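Local coordinates for aminopeptidase-like protein (Chaetomium thermophilum, PDB 5JM6) that is an M18-family aminopeptidase, probably zinc-dependent, that assembles into dodecamers and belongs to the Cvt pathway of selective autophagy, at the interface of chains A and B. Residues are numbered along the deposited sequence; one frame, centred on the assembly and turned at random. Chains: chain A/B, Aminopeptidase-like protein.

The interface of chains A and B. Residues chain A 294-295, 298-299; chain B 229-231.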
# COMPACT_ATOMS: atom_id res chain seq x y z
N GLY A 294 6.83 -46.64 7.48
CA GLY A 294 7.01 -46.33 8.88
C GLY A 294 7.92 -47.37 9.51
O GLY A 294 8.15 -48.43 8.94
N LEU A 295 8.44 -47.05 10.69
CA LEU A 295 9.37 -47.94 11.38
C LEU A 295 8.75 -49.31 11.63
O LEU A 295 9.43 -50.33 11.56
CB LEU A 295 9.83 -47.31 12.69
CG LEU A 295 10.71 -46.07 12.55
CD1 LEU A 295 10.83 -45.35 13.88
CD2 LEU A 295 12.08 -46.44 12.02
N GLU A 298 3.25 -49.32 9.97
CA GLU A 298 1.90 -48.94 10.38
C GLU A 298 1.19 -48.11 9.32
O GLU A 298 -0.03 -47.95 9.37
CB GLU A 298 1.93 -48.14 11.68
CG GLU A 298 2.86 -48.66 12.75
CD GLU A 298 4.04 -47.73 13.00
OE1 GLU A 298 4.65 -47.27 12.01
OE2 GLU A 298 4.35 -47.46 14.18
N PHE A 299 1.95 -47.59 8.37
CA PHE A 299 1.44 -46.65 7.37
C PHE A 299 1.23 -47.33 6.03
O PHE A 299 1.90 -48.30 5.71
CB PHE A 299 2.40 -45.48 7.18
CG PHE A 299 2.55 -44.60 8.38
CD1 PHE A 299 1.44 -44.09 9.03
CD2 PHE A 299 3.81 -44.29 8.86
CE1 PHE A 299 1.59 -43.28 10.13
CE2 PHE A 299 3.96 -43.48 9.96
CZ PHE A 299 2.85 -42.98 10.60
N ILE B 229 7.42 -40.89 11.52
CA ILE B 229 8.00 -42.23 11.47
C ILE B 229 7.18 -43.41 12.02
O ILE B 229 7.64 -44.55 11.96
CB ILE B 229 9.35 -42.23 12.19
CG1 ILE B 229 9.16 -42.01 13.68
CG2 ILE B 229 10.24 -41.15 11.59
CD1 ILE B 229 10.45 -41.84 14.44
N GLY B 230 6.00 -43.16 12.57
CA GLY B 230 5.24 -44.25 13.18
C GLY B 230 3.99 -43.80 13.91
O GLY B 230 3.66 -42.62 13.95
N ILE B 231 3.28 -44.77 14.50
CA ILE B 231 2.04 -44.52 15.21
C ILE B 231 2.14 -44.96 16.66
O ILE B 231 2.62 -46.06 16.94
CB ILE B 231 0.85 -45.26 14.56
CG1 ILE B 231 0.49 -44.66 13.20
CG2 ILE B 231 -0.37 -45.24 15.46
CD1 ILE B 231 -0.61 -45.41 12.50
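The outer edge of the A:Phe299 ring and one face of the A:Glu298 carboxylate meet the short strand 228-231 of chain B, which is displaced to one side of the ring plane; the two flat groups are turned obliquely against each other. The strand runs past the outer rim of the ring, not over its face: CE2 lies 3.5 Å from CA of B:Gly230, and CE1 on the other side of the rim lies 3.5 Å from CG1 of B:Ile231. CZ, at the tip of the ring, sits beside the B:Gly230 carbonyl. This is a patch of the two-fold contact between subunits of an M18 aminopeptidase, one of the interfaces that build its dodecamer, and its twin occurs with the chains exchanged.

The carboxylate lies on the same side of the ring but beyond the strand, with B:Gly230 between the two flat groups. The amide N of B:Ile231 donates to OE2 of A:Glu298 at 2.9 Å. The bond is nearly straight at hydrogen, yet its donor stands above the carboxylate plane, 72° out of it. The same face meets B:Gly230, whose CA is 3.3 Å from OE1. A:Glu298 gets there by a bend at CB-CG (chi2 112°), while its CB packs 3.8 Å from CD1 of B:Ile231. With an alanine here, the B:Ile231 amide would probably be left without its acceptor and a gap would open over B:Gly230.

At the other end of the strand segment, the backbone N of A:Leu295 donates to the carbonyl O of B:Ile229 at 2.9 Å. With the A:Glu298 bond, it ties the strand to chain A on either side of B:Gly230. The side chains of A:Leu295 and B:Ile229 run alongside each other, pointing the same way, and their CD1 methyls meet at 3.6 Å. In B:Ile229, CG1 is tucked between the backbone N and the carbonyl carbon (chi1 68°), which brings this branch alongside the leucine.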